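PDB 4M85: N-acetyltransferase from Staphylococcus aureus subsp. aureus, which probably transfers an acetyl group from acetyl-coenzyme A to an amine of its substrate. Local coordinates for residues Q58-Y63 with A70-S75; I74-E79 with Y115-A120. All blocks are in the same frame, centred on the assembly; numbering follows the deposited sequence.

Contact 1: Q58-Y63 with A70-S75; sequences QHILVY and AGCIIS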
ATOM      1  N   GLN A  58      -1.250   2.118  11.406  1.00 22.05           N
ATOM      2  CA  GLN A  58      -0.358   1.227  12.125  1.00 24.15           C
ATOM      3  C   GLN A  58       0.362   0.281  11.174  1.00 22.69           C
ATOM      4  O   GLN A  58       1.224  -0.438  11.611  1.00 19.89           O
ATOM      5  CB  GLN A  58      -1.123   0.356  13.134  1.00 27.09           C
ATOM      6  CG  GLN A  58      -1.738   1.123  14.280  1.00 30.75           C
ATOM      7  CD  GLN A  58      -2.335   0.195  15.326  1.00 35.37           C
ATOM      8  OE1 GLN A  58      -3.052  -0.755  14.999  1.00 37.01           O
ATOM      9  NE2 GLN A  58      -2.052   0.477  16.597  1.00 41.06           N
ATOM     10  N   HIS A  59      -0.019   0.247   9.896  1.00 19.97           N
ATOM     11  CA  HIS A  59       0.646  -0.607   8.939  1.00 17.45           C
ATOM     12  C   HIS A  59       1.571   0.206   8.045  1.00 17.52           C
ATOM     13  O   HIS A  59       2.094  -0.335   7.074  1.00 16.00           O
ATOM     14  CB  HIS A  59      -0.368  -1.330   8.033  1.00 17.72           C
ATOM     15  CG  HIS A  59      -1.297  -2.239   8.768  1.00 17.16           C
ATOM     16  ND1 HIS A  59      -2.467  -2.709   8.214  1.00 15.92           N
ATOM     17  CD2 HIS A  59      -1.247  -2.727  10.029  1.00 17.19           C
ATOM     18  CE1 HIS A  59      -3.070  -3.491   9.087  1.00 16.81           C
ATOM     19  NE2 HIS A  59      -2.366  -3.500  10.202  1.00 16.85           N
ATOM     20  N   ILE A  60       1.749   1.498   8.350  1.00 17.76           N
ATOM     21  CA  ILE A  60       2.368   2.422   7.405  1.00 16.92           C
ATOM     22  C   ILE A  60       3.566   3.145   8.008  1.00 16.80           C
ATOM     23  O   ILE A  60       3.485   3.667   9.125  1.00 15.82           O
ATOM     24  CB  ILE A  60       1.338   3.445   6.875  1.00 16.92           C
ATOM     25  CG1 ILE A  60       0.155   2.700   6.211  1.00 16.46           C
ATOM     26  CG2 ILE A  60       2.018   4.437   5.909  1.00 16.72           C
ATOM     27  CD1 ILE A  60      -0.955   3.578   5.654  1.00 16.51           C
ATOM     28  N   LEU A  61       4.677   3.153   7.247  1.00 17.48           N
ATOM     29  CA  LEU A  61       5.792   4.080   7.467  1.00 17.79           C
ATOM     30  C   LEU A  61       5.754   5.173   6.398  1.00 18.14           C
ATOM     31  O   LEU A  61       5.482   4.906   5.229  1.00 18.87           O
ATOM     32  CB  LEU A  61       7.169   3.397   7.420  1.00 18.14           C
ATOM     33  CG  LEU A  61       7.417   2.203   8.330  1.00 18.78           C
ATOM     34  CD1 LEU A  61       8.816   1.712   8.049  1.00 19.31           C
ATOM     35  CD2 LEU A  61       7.286   2.565   9.805  1.00 19.44           C
ATOM     36  N   VAL A  62       6.024   6.407   6.807  1.00 17.73           N
ATOM     37  CA  VAL A  62       6.039   7.521   5.885  1.00 17.89           C
ATOM     38  C   VAL A  62       7.441   8.099   5.832  1.00 18.31           C
ATOM     39  O   VAL A  62       8.199   8.006   6.821  1.00 18.36           O
ATOM     40  CB  VAL A  62       5.020   8.633   6.249  1.00 17.21           C
ATOM     41  CG1 VAL A  62       3.606   8.059   6.300  1.00 17.85           C
ATOM     42  CG2 VAL A  62       5.333   9.274   7.591  1.00 17.82           C
ATOM     43  N   TYR A  63       7.754   8.673   4.669  1.00 18.21           N
ATOM     44  CA  TYR A  63       8.922   9.537   4.480  1.00 19.99           C
ATOM     45  C   TYR A  63       8.457  11.000   4.502  1.00 20.02           C
ATOM     46  O   TYR A  63       7.784  11.473   3.590  1.00 18.68           O
ATOM     47  CB  TYR A  63       9.644   9.218   3.174  1.00 20.00           C
ATOM     48  CG  TYR A  63      11.076   9.720   3.126  1.00 21.85           C
ATOM     49  CD1 TYR A  63      11.354  11.076   2.943  1.00 23.09           C
ATOM     50  CD2 TYR A  63      12.161   8.838   3.243  1.00 23.32           C
ATOM     51  CE1 TYR A  63      12.672  11.548   2.888  1.00 23.84           C
ATOM     52  CE2 TYR A  63      13.477   9.302   3.209  1.00 24.65           C
ATOM     53  CZ  TYR A  63      13.725  10.668   3.027  1.00 25.30           C
ATOM     54  OH  TYR A  63      15.023  11.154   2.959  1.00 25.22           O
ATOM     55  N   ALA A  70       6.016  12.701   1.855  1.00 22.48           N
ATOM     56  CA  ALA A  70       6.548  12.574   0.483  1.00 21.77           C
ATOM     57  C   ALA A  70       6.196  11.227  -0.128  1.00 19.69           C
ATOM     58  O   ALA A  70       6.075  11.074  -1.345  1.00 21.27           O
ATOM     59  CB  ALA A  70       8.065  12.722   0.515  1.00 21.90           C
ATOM     60  N   GLY A  71       6.071  10.231   0.733  1.00 18.82           N
ATOM     61  CA  GLY A  71       5.820   8.872   0.294  1.00 17.92           C
ATOM     62  C   GLY A  71       5.464   7.983   1.455  1.00 16.82           C
ATOM     63  O   GLY A  71       5.614   8.374   2.612  1.00 17.18           O
ATOM     64  N   CYS A  72       5.044   6.763   1.140  1.00 16.55           N
ATOM     65  CA  CYS A  72       4.715   5.790   2.178  1.00 16.07           C
ATOM     66  C   CYS A  72       4.855   4.366   1.722  1.00 15.07           C
ATOM     67  O   CYS A  72       4.891   4.090   0.525  1.00 14.60           O
ATOM     68  CB  CYS A  72       3.320   5.994   2.730  1.00 16.35           C
ATOM     69  SG  CYS A  72       2.012   5.487   1.617  1.00 20.35           S
ATOM     70  N   ILE A  73       4.978   3.475   2.714  1.00 14.64           N
ATOM     71  CA  ILE A  73       5.066   2.045   2.491  1.00 14.95           C
ATOM     72  C   ILE A  73       4.081   1.322   3.426  1.00 15.15           C
ATOM     73  O   ILE A  73       4.015   1.640   4.596  1.00 14.84           O
ATOM     74  CB  ILE A  73       6.508   1.507   2.658  1.00 15.12           C
ATOM     75  CG1 ILE A  73       6.558   0.042   2.256  1.00 15.06           C
ATOM     76  CG2 ILE A  73       7.037   1.694   4.085  1.00 15.44           C
ATOM     77  CD1 ILE A  73       7.929  -0.451   1.846  1.00 16.28           C
ATOM     78  N   ILE A  74       3.310   0.371   2.883  1.00 15.15           N
ATOM     79  CA  ILE A  74       2.164  -0.233   3.621  1.00 15.25           C
ATOM     80  C   ILE A  74       2.379  -1.736   3.647  1.00 14.72           C
ATOM     81  O   ILE A  74       2.535  -2.337   2.612  1.00 13.89           O
ATOM     82  CB  ILE A  74       0.804   0.053   2.924  1.00 16.44           C
ATOM     83  CG1 ILE A  74       0.674   1.541   2.618  1.00 16.23           C
ATOM     84  CG2 ILE A  74      -0.379  -0.432   3.775  1.00 16.39           C
ATOM     85  CD1 ILE A  74      -0.618   1.963   1.934  1.00 17.12           C
ATOM     86  N   SER A  75       2.398  -2.313   4.853  1.00 16.10           N
ATOM     87  CA  SER A  75       2.677  -3.725   5.048  1.00 15.92           C
ATOM     88  C   SER A  75       1.975  -4.270   6.296  1.00 15.88           C
ATOM     89  O   SER A  75       1.728  -3.532   7.223  1.00 16.10           O
ATOM     90  CB  SER A  75       4.166  -3.946   5.177  1.00 15.97           C
ATOM     91  OG  SER A  75       4.680  -3.356   6.359  1.00 15.81           O
TER
HETATM   92  O   HOH W   1       4.904  -0.626   6.476  1.00 19.68           O
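The antiparallel beta hairpin formed by strands 60-65 and 68-77, part of the central mixed sheet of the GNAT fold, supplies this contact. Non-hydrogen-bonded pairs Ile-60/Ile-74 and Val-62/Cys-72 enclose the hydrogen-bonded pair Leu-61/Ile-73, in which Ile-73 N reaches Leu-61 O at 2.9 Å, nearly along the C=O axis, and Leu-61 N returns the bond to Ile-73 O. Toward the turn the pairing is disturbed by a classic beta bulge: Ala-70 and Gly-71 both face Tyr-63, whose carbonyl O takes Ala-70 N at 2.8 Å almost head-on, while Tyr-63 N approaches Gly-71 O from above the carbonyl plane.

Ile-60, Val-62, Cys-72 and Ile-74 share the face packed against helix 13-26. Ile-60 and Ile-74 lie alongside each other, pointing the same way; in both, CG1 is anti to the carbonyl carbon, so the two branches run together and Ile-60 CG1 meets Ile-74 CG1 at 3.8 Å. The other branch, Ile-60 CG2, rests at 3.8 Å on Cys-72 CB. On the other face, with Leu-61, Ile-73 touches helix 130-140, and its CG2 lies 3.7 Å from Leu-61 CB.

At the far end, Ser-75 N donates to His-59 O (3.0 Å) in the carbonyl plane, while the imidazole is held from elsewhere, His-59 ND1 bonding to Arg-54 O. His-59 O also accepts a hydrogen bond from a water, which donates a second to Ile-73 O. Ser-75 OG, set between its own backbone N and carbonyl carbon (chi1 66°), lies 2.7 Å from that water and completes its three-way grip.

Contact 2: I74-E79 with Y115-A120; sequences ISYSGE and YIETIA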
ATOM      1  N   ILE A  74       3.310   0.371   2.883  1.00 15.15           N
ATOM      2  CA  ILE A  74       2.164  -0.233   3.621  1.00 15.25           C
ATOM      3  C   ILE A  74       2.379  -1.736   3.647  1.00 14.72           C
ATOM      4  O   ILE A  74       2.535  -2.337   2.612  1.00 13.89           O
ATOM      5  CB  ILE A  74       0.804   0.053   2.924  1.00 16.44           C
ATOM      6  CG1 ILE A  74       0.674   1.541   2.618  1.00 16.23           C
ATOM      7  CG2 ILE A  74      -0.379  -0.432   3.775  1.00 16.39           C
ATOM      8  CD1 ILE A  74      -0.618   1.963   1.934  1.00 17.12           C
ATOM      9  N   SER A  75       2.398  -2.313   4.853  1.00 16.10           N
ATOM     10  CA  SER A  75       2.677  -3.725   5.048  1.00 15.92           C
ATOM     11  C   SER A  75       1.975  -4.270   6.296  1.00 15.88           C
ATOM     12  O   SER A  75       1.728  -3.532   7.223  1.00 16.10           O
ATOM     13  CB  SER A  75       4.166  -3.946   5.177  1.00 15.97           C
ATOM     14  OG  SER A  75       4.680  -3.356   6.359  1.00 15.81           O
ATOM     15  N   TYR A  76       1.685  -5.567   6.283  1.00 17.33           N
ATOM     16  CA  TYR A  76       0.933  -6.260   7.356  1.00 18.12           C
ATOM     17  C   TYR A  76       1.011  -7.777   7.111  1.00 19.18           C
ATOM     18  O   TYR A  76       1.372  -8.212   5.999  1.00 18.89           O
ATOM     19  CB  TYR A  76      -0.531  -5.793   7.374  1.00 17.17           C
ATOM     20  CG  TYR A  76      -1.125  -5.697   5.996  1.00 18.21           C
ATOM     21  CD1 TYR A  76      -1.253  -4.478   5.354  1.00 18.25           C
ATOM     22  CD2 TYR A  76      -1.525  -6.832   5.311  1.00 18.65           C
ATOM     23  CE1 TYR A  76      -1.748  -4.386   4.066  1.00 18.64           C
ATOM     24  CE2 TYR A  76      -2.035  -6.746   4.032  1.00 19.71           C
ATOM     25  CZ  TYR A  76      -2.135  -5.523   3.410  1.00 19.45           C
ATOM     26  OH  TYR A  76      -2.651  -5.464   2.130  1.00 20.65           O
ATOM     27  N   SER A  77       0.660  -8.595   8.113  1.00 19.30           N
ATOM     28  CA  SER A  77       0.799 -10.050   7.949  1.00 20.57           C
ATOM     29  C   SER A  77      -0.118 -10.580   6.884  1.00 19.81           C
ATOM     30  O   SER A  77      -1.292 -10.207   6.820  1.00 19.08           O
ATOM     31  CB  SER A  77       0.548 -10.830   9.266  1.00 22.71           C
ATOM     32  OG  SER A  77      -0.672 -10.432   9.840  1.00 24.29           O
ATOM     33  N   GLY A  78       0.414 -11.470   6.056  1.00 19.14           N
ATOM     34  CA  GLY A  78      -0.395 -12.159   5.060  1.00 20.95           C
ATOM     35  C   GLY A  78      -1.502 -13.012   5.675  1.00 23.00           C
ATOM     36  O   GLY A  78      -2.578 -13.169   5.099  1.00 21.91           O
ATOM     37  N   GLU A  79      -1.274 -13.531   6.877  1.00 26.64           N
ATOM     38  CA  GLU A  79      -2.274 -14.410   7.462  1.00 30.49           C
ATOM     39  C   GLU A  79      -3.527 -13.653   7.886  1.00 28.87           C
ATOM     40  O   GLU A  79      -4.604 -14.207   7.860  1.00 29.83           O
ATOM     41  CB  GLU A  79      -1.701 -15.266   8.587  1.00 35.36           C
ATOM     42  CG  GLU A  79      -1.300 -14.566   9.867  1.00 41.27           C
ATOM     43  CD  GLU A  79      -0.921 -15.566  10.947  1.00 49.48           C
ATOM     44  OE1 GLU A  79      -1.217 -16.773  10.767  1.00 56.42           O
ATOM     45  OE2 GLU A  79      -0.324 -15.161  11.967  1.00 57.22           O
ATOM     46  N   TYR A 115       3.415  -9.129   4.125  1.00 21.69           N
ATOM     47  CA  TYR A 115       3.140  -8.594   2.786  1.00 21.12           C
ATOM     48  C   TYR A 115       3.280  -7.092   2.732  1.00 20.73           C
ATOM     49  O   TYR A 115       2.670  -6.366   3.517  1.00 19.78           O
ATOM     50  CB  TYR A 115       1.711  -8.966   2.329  1.00 21.27           C
ATOM     51  CG  TYR A 115       1.304  -8.465   0.957  1.00 21.50           C
ATOM     52  CD1 TYR A 115       2.074  -8.754  -0.175  1.00 21.50           C
ATOM     53  CD2 TYR A 115       0.116  -7.745   0.774  1.00 21.49           C
ATOM     54  CE1 TYR A 115       1.688  -8.331  -1.434  1.00 21.49           C
ATOM     55  CE2 TYR A 115      -0.274  -7.325  -0.476  1.00 20.62           C
ATOM     56  CZ  TYR A 115       0.526  -7.611  -1.564  1.00 20.99           C
ATOM     57  OH  TYR A 115       0.162  -7.200  -2.791  1.00 21.06           O
ATOM     58  N   ILE A 116       4.072  -6.633   1.769  1.00 20.53           N
ATOM     59  CA  ILE A 116       4.215  -5.229   1.488  1.00 20.74           C
ATOM     60  C   ILE A 116       3.278  -4.952   0.314  1.00 20.91           C
ATOM     61  O   ILE A 116       3.577  -5.289  -0.823  1.00 20.96           O
ATOM     62  CB  ILE A 116       5.656  -4.885   1.101  1.00 20.76           C
ATOM     63  CG1 ILE A 116       6.625  -5.271   2.229  1.00 20.01           C
ATOM     64  CG2 ILE A 116       5.767  -3.399   0.838  1.00 21.27           C
ATOM     65  CD1 ILE A 116       8.077  -5.271   1.835  1.00 20.01           C
ATOM     66  N   GLU A 117       2.157  -4.318   0.609  1.00 21.14           N
ATOM     67  CA  GLU A 117       1.118  -4.100  -0.367  1.00 22.63           C
ATOM     68  C   GLU A 117       1.441  -2.927  -1.308  1.00 20.55           C
ATOM     69  O   GLU A 117       1.157  -2.998  -2.499  1.00 19.14           O
ATOM     70  CB  GLU A 117      -0.210  -3.819   0.362  1.00 25.19           C
ATOM     71  CG  GLU A 117      -1.404  -3.600  -0.560  1.00 30.11           C
ATOM     72  CD  GLU A 117      -2.574  -2.879   0.122  1.00 35.38           C
ATOM     73  OE1 GLU A 117      -2.883  -3.155   1.294  1.00 35.29           O
ATOM     74  OE2 GLU A 117      -3.199  -2.031  -0.529  1.00 43.58           O
ATOM     75  N   THR A 118       1.992  -1.851  -0.755  1.00 20.17           N
ATOM     76  CA  THR A 118       2.083  -0.568  -1.449  1.00 21.37           C
ATOM     77  C   THR A 118       3.398   0.154  -1.115  1.00 20.10           C
ATOM     78  O   THR A 118       3.778   0.227   0.054  1.00 20.05           O
ATOM     79  CB  THR A 118       0.917   0.384  -1.023  1.00 23.09           C
ATOM     80  OG1 THR A 118      -0.352  -0.207  -1.309  1.00 23.81           O
ATOM     81  CG2 THR A 118       0.999   1.670  -1.756  1.00 23.55           C
ATOM     82  N   ILE A 119       4.091   0.645  -2.146  1.00 19.25           N
ATOM     83  CA  ILE A 119       5.201   1.589  -1.985  1.00 20.13           C
ATOM     84  C   ILE A 119       4.943   2.726  -2.930  1.00 19.02           C
ATOM     85  O   ILE A 119       4.968   2.513  -4.131  1.00 19.62           O
ATOM     86  CB  ILE A 119       6.578   1.001  -2.352  1.00 20.30           C
ATOM     87  CG1 ILE A 119       6.865  -0.241  -1.545  1.00 20.94           C
ATOM     88  CG2 ILE A 119       7.648   2.045  -2.087  1.00 20.71           C
ATOM     89  CD1 ILE A 119       8.112  -0.991  -1.976  1.00 22.02           C
ATOM     90  N   ALA A 120       4.681   3.925  -2.401  1.00 19.73           N
ATOM     91  CA  ALA A 120       4.189   5.022  -3.229  1.00 19.45           C
ATOM     92  C   ALA A 120       4.896   6.337  -2.924  1.00 18.59           C
ATOM     93  O   ALA A 120       5.195   6.646  -1.771  1.00 18.44           O
ATOM     94  CB  ALA A 120       2.671   5.168  -3.066  1.00 19.35           C
TER
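Backbone hydrogen bonds pair 74-77 with 115-120 in antiparallel fashion. Tyr-76 N donates to Tyr-115 O, and Tyr-115 N returns the bond to Tyr-76 O from above the carbonyl plane. Ile-74 N reaches Thr-118 O at 2.9 Å, but Ile-74 O is shared: Glu-117 N binds it at 2.8 Å and Thr-118 N only weakly at 3.4 Å. Glu-117 and Thr-118 thus both face Ile-74 as a classic beta bulge, here joining two central strands of the GNAT sheet, so that the first side-chain bond of Glu-117 is directed to the neighbouring strand.

The polar side-chain contact follows from this turn. With CG anti to the backbone N (chi1 -179°) and the chain extended, Glu-117 brings OE1 to the edge of the Tyr-76 ring, in its plane, where Tyr-76 OH donates a very short 2.5 Å bond, meeting OE1 from above the carboxylate plane. Ring and carboxylate planes are 67° apart. Arg-54 NH1 also bonds Tyr-76 OH and might favour an ionised carboxylate nearby.

Among van der Waals contacts, Tyr-115 runs beside Tyr-76, CD2 lying 4.0 Å from Tyr-76 CE2, while Tyr-115 OH is hydrogen-bonded to Glu-108 and Asn-150. Ile-74 and Thr-118 lie side by side, Ile-74 CD1 3.7 Å from Thr-118 CB.

In the fold
Strand 68-77 serves both contacts, pairing with 60-65 in contact 1 and with 114-121 in contact 2, so three neighbouring strands of one sheet are joined through it. Ile-74 and Ser-75 belong to both, and Cys-72 N reaches Ala-120 O across the junction. Both contacts are largely buried, contact 2 lying slightly nearer the centre of the chain. One is a local hairpin; the other brings together segments with 35 residues between them. Each contains a classic bulge, yet their side-chain chemistry differs: contact 1 is mainly aliphatic, with a bound water at one end, whereas contact 2 adds a tyrosine-carboxylate bond. His-59 and Tyr-76 meet ring to ring between them.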